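Local coordinates for endoribonuclease L-PSP/chorismate mutase-like domain-containing protein (Agrobacterium tumefaciens, PDB 3D01), which is of unknown function but belongs to the YjgF-like family of trimeric proteins with a chorismate mutase-like fold, some of which are putative endoribonucleases, at residues I[14-23]-I[127-135]. Sequence-based numbering, arbitrary orientation.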
loop_
_atom_site.group_PDB
_atom_site.type_symbol
_atom_site.label_atom_id
_atom_site.label_comp_id
_atom_site.label_asym_id
_atom_site.label_seq_id
_atom_site.Cartn_x
_atom_site.Cartn_y
_atom_site.Cartn_z
ATOM N N ILE I 14 7.478 16.966 20.951
ATOM C CA ILE I 14 6.793 15.794 20.322
ATOM C C ILE I 14 6.800 14.580 21.274
ATOM O O ILE I 14 5.756 13.998 21.560
ATOM C CB ILE I 14 7.414 15.444 18.937
ATOM C CG1 ILE I 14 7.097 16.533 17.891
ATOM C CG2 ILE I 14 6.922 14.071 18.413
ATOM C CD1 ILE I 14 8.054 16.552 16.681
ATOM N N GLU I 15 7.968 14.221 21.782
ATOM C CA GLU I 15 8.083 13.086 22.683
ATOM C C GLU I 15 7.408 13.307 24.030
ATOM O O GLU I 15 6.908 12.363 24.644
ATOM C CB GLU I 15 9.536 12.730 22.894
ATOM C CG GLU I 15 10.251 12.279 21.659
ATOM C CD GLU I 15 11.533 11.536 21.991
ATOM O OE1 GLU I 15 12.474 11.629 21.184
ATOM O OE2 GLU I 15 11.603 10.858 23.048
ATOM N N GLY I 16 7.381 14.553 24.509
ATOM C CA GLY I 16 6.682 14.854 25.752
ATOM C C GLY I 16 5.179 14.682 25.614
ATOM O O GLY I 16 4.517 14.137 26.504
ATOM N N ARG I 17 4.628 15.154 24.499
ATOM C CA ARG I 17 3.215 14.932 24.196
ATOM C C ARG I 17 2.881 13.433 24.190
ATOM O O ARG I 17 1.847 13.032 24.681
ATOM C CB ARG I 17 2.855 15.537 22.861
ATOM C CG ARG I 17 2.908 17.058 22.851
ATOM C CD ARG I 17 2.239 17.558 21.618
ATOM N NE ARG I 17 2.725 18.806 21.039
ATOM C CZ ARG I 17 2.501 20.036 21.511
ATOM N NH1 ARG I 17 1.889 20.253 22.707
ATOM N NH2 ARG I 17 2.957 21.076 20.799
ATOM N N LEU I 18 3.790 12.630 23.675
ATOM C CA LEU I 18 3.564 11.189 23.630
ATOM C C LEU I 18 3.556 10.592 25.035
ATOM O O LEU I 18 2.729 9.728 25.338
ATOM C CB LEU I 18 4.630 10.534 22.781
ATOM C CG LEU I 18 4.492 9.031 22.540
ATOM C CD1 LEU I 18 3.071 8.740 21.968
ATOM C CD2 LEU I 18 5.642 8.616 21.603
ATOM N N LYS I 19 4.472 11.033 25.897
ATOM C CA LYS I 19 4.427 10.618 27.313
ATOM C C LYS I 19 3.105 11.006 28.016
ATOM O O LYS I 19 2.551 10.241 28.802
ATOM C CB LYS I 19 5.610 11.188 28.086
ATOM C CG LYS I 19 6.925 10.689 27.624
ATOM C CD LYS I 19 8.062 11.196 28.478
ATOM C CE LYS I 19 9.388 10.759 27.869
ATOM N NZ LYS I 19 10.565 11.475 28.417
ATOM N N GLU I 20 2.591 12.196 27.723
ATOM C CA GLU I 20 1.317 12.627 28.269
ATOM C C GLU I 20 0.193 11.704 27.831
ATOM O O GLU I 20 -0.835 11.617 28.496
ATOM C CB GLU I 20 1.007 14.040 27.833
ATOM C CG GLU I 20 1.941 15.081 28.447
ATOM C CD GLU I 20 1.697 16.478 27.908
ATOM O OE1 GLU I 20 1.083 16.637 26.840
ATOM O OE2 GLU I 20 2.141 17.445 28.548
ATOM N N LEU I 21 0.387 11.026 26.709
ATOM C CA LEU I 21 -0.608 10.067 26.228
ATOM C C LEU I 21 -0.403 8.667 26.807
ATOM O O LEU I 21 -1.262 7.793 26.648
ATOM C CB LEU I 21 -0.569 10.002 24.711
ATOM C CG LEU I 21 -1.147 11.176 23.931
ATOM C CD1 LEU I 21 -1.048 10.868 22.415
ATOM C CD2 LEU I 21 -2.589 11.444 24.316
ATOM N N GLY I 22 0.721 8.436 27.462
ATOM C CA GLY I 22 0.961 7.189 28.157
ATOM C C GLY I 22 2.081 6.356 27.580
ATOM O O GLY I 22 2.323 5.243 28.054
ATOM N N PHE I 23 2.801 6.887 26.603
ATOM C CA PHE I 23 3.816 6.116 25.902
ATOM C C PHE I 23 5.220 6.733 25.912
ATOM O O PHE I 23 5.390 7.941 25.753
ATOM C CB PHE I 23 3.393 5.913 24.443
ATOM C CG PHE I 23 2.034 5.297 24.280
ATOM C CD1 PHE I 23 1.891 3.926 24.200
ATOM C CD2 PHE I 23 0.901 6.089 24.184
ATOM C CE1 PHE I 23 0.643 3.363 24.018
ATOM C CE2 PHE I 23 -0.343 5.534 24.017
ATOM C CZ PHE I 23 -0.468 4.159 23.941
ATOM N N ASN I 127 -5.250 9.243 15.738
ATOM C CA ASN I 127 -5.440 10.210 16.825
ATOM C C ASN I 127 -4.123 10.476 17.581
ATOM O O ASN I 127 -3.776 11.629 17.918
ATOM C CB ASN I 127 -6.503 9.694 17.782
ATOM C CG ASN I 127 -7.909 9.728 17.195
ATOM O OD1 ASN I 127 -8.183 10.371 16.166
ATOM N ND2 ASN I 127 -8.820 9.041 17.860
ATOM N N LEU I 128 -3.377 9.415 17.813
ATOM C CA LEU I 128 -2.124 9.500 18.535
ATOM C C LEU I 128 -1.127 10.314 17.708
ATOM O O LEU I 128 -0.504 11.252 18.206
ATOM C CB LEU I 128 -1.588 8.085 18.897
ATOM C CG LEU I 128 -0.247 8.054 19.652
ATOM C CD1 LEU I 128 -0.090 6.806 20.525
ATOM C CD2 LEU I 128 0.976 8.235 18.724
ATOM N N ILE I 129 -0.986 9.970 16.439
ATOM C CA ILE I 129 -0.059 10.681 15.547
ATOM C C ILE I 129 -0.402 12.166 15.337
ATOM O O ILE I 129 0.499 13.012 15.415
ATOM C CB ILE I 129 0.029 9.974 14.184
ATOM C CG1 ILE I 129 0.724 8.625 14.383
ATOM C CG2 ILE I 129 0.709 10.888 13.159
ATOM C CD1 ILE I 129 0.732 7.749 13.170
ATOM N N ALA I 130 -1.671 12.477 15.065
ATOM C CA ALA I 130 -2.113 13.867 14.931
ATOM C C ALA I 130 -1.928 14.659 16.228
ATOM O O ALA I 130 -1.504 15.842 16.170
ATOM C CB ALA I 130 -3.545 13.928 14.466
ATOM N N THR I 131 -2.197 14.030 17.382
ATOM C CA THR I 131 -1.998 14.681 18.692
ATOM C C THR I 131 -0.553 15.088 18.987
ATOM O O THR I 131 -0.303 16.220 19.393
ATOM C CB THR I 131 -2.535 13.822 19.857
ATOM O OG1 THR I 131 -3.932 13.616 19.657
ATOM C CG2 THR I 131 -2.307 14.509 21.222
ATOM N N VAL I 132 0.374 14.169 18.793
ATOM C CA VAL I 132 1.783 14.347 19.127
ATOM C C VAL I 132 2.488 15.285 18.135
ATOM O O VAL I 132 3.364 16.071 18.540
ATOM C CB VAL I 132 2.465 12.943 19.225
ATOM C CG1 VAL I 132 3.938 13.042 19.174
ATOM C CG2 VAL I 132 1.985 12.208 20.502
ATOM N N LEU I 133 2.067 15.245 16.862
ATOM C CA LEU I 133 2.694 16.017 15.800
ATOM C C LEU I 133 1.961 17.281 15.421
ATOM O O LEU I 133 2.522 18.138 14.755
ATOM C CB LEU I 133 2.878 15.152 14.549
ATOM C CG LEU I 133 3.854 13.976 14.660
ATOM C CD1 LEU I 133 3.879 13.214 13.316
ATOM C CD2 LEU I 133 5.292 14.392 15.090
ATOM N N GLY I 134 0.705 17.404 15.803
ATOM C CA GLY I 134 -0.131 18.499 15.342
ATOM C C GLY I 134 -0.518 18.385 13.884
ATOM O O GLY I 134 -0.631 17.266 13.349
ATOM N N GLU I 135 -0.727 19.539 13.227
ATOM C CA GLU I 135 -1.210 19.555 11.841
ATOM C C GLU I 135 -0.363 18.686 10.912
ATOM O O GLU I 135 -0.926 17.984 10.065
ATOM C CB GLU I 135 -1.333 20.985 11.279
ATOM C CG GLU I 135 -1.549 21.097 9.736
ATOM C CD GLU I 135 -2.908 20.548 9.253
ATOM O OE1 GLU I 135 -3.941 20.798 9.941
ATOM O OE2 GLU I 135 -2.942 19.877 8.181
#
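Val-132 is a knob in a hole made by Ile-14, Arg-17, Leu-18 and Leu-21, where the N-terminal helix 3-21 packs on helix 118-133, one of the helices that lie on the sheet of this chorismate mutase-like fold. The axes of helix segments 14-21 and 127-133 approach to 8.6 Å, with 133° between their directions, well away from antiparallel, and the helices come closest where Arg-17 faces Val-132. Take Val-132 from its CB, which lies near the carbonyl oxygen of Ile-14. There the side chain forks. Val-132 CG1, set anti to the backbone N (chi1 164°), presses on that oxygen and lies 3.2 Å from Ile-14 CG2, tighter than a normal carbon contact. Val-132 CG2 turns to the Leu-18 backbone, 3.6 Å from Leu-18 CA, and also meets Leu-21 CD1 at 3.8 Å. Toward the C-terminal end of helix 118-133, Ile-14 CG2 reaches Leu-133 CD2 at 3.7 Å; Leu-133 in turn rests on Ile-99 and Val-102 of strand 99-110, so the contact continues from helix 3-21 through Leu-133 to the sheet. One turn before Val-132, Leu-128 takes Leu-18 CD1 against its CD2, while Leu-128 CD1 packs on Phe-23 CE2 at 3.7 Å. Phe-23 follows the Schellman turn at Gly-22, and its ring continues onto Leu-79 and Val-82 of helix 70-91. No hydrogen bond joins the two segments. On the exposed flank Arg-17 CD lies 3.6 Å from Val-132 O, which sits at the edge of the guanidinium, in its plane. Nearby, Thr-131 OG1 bonds back to Asn-127 O at 2.6 Å, from the face opposite its own backbone NH.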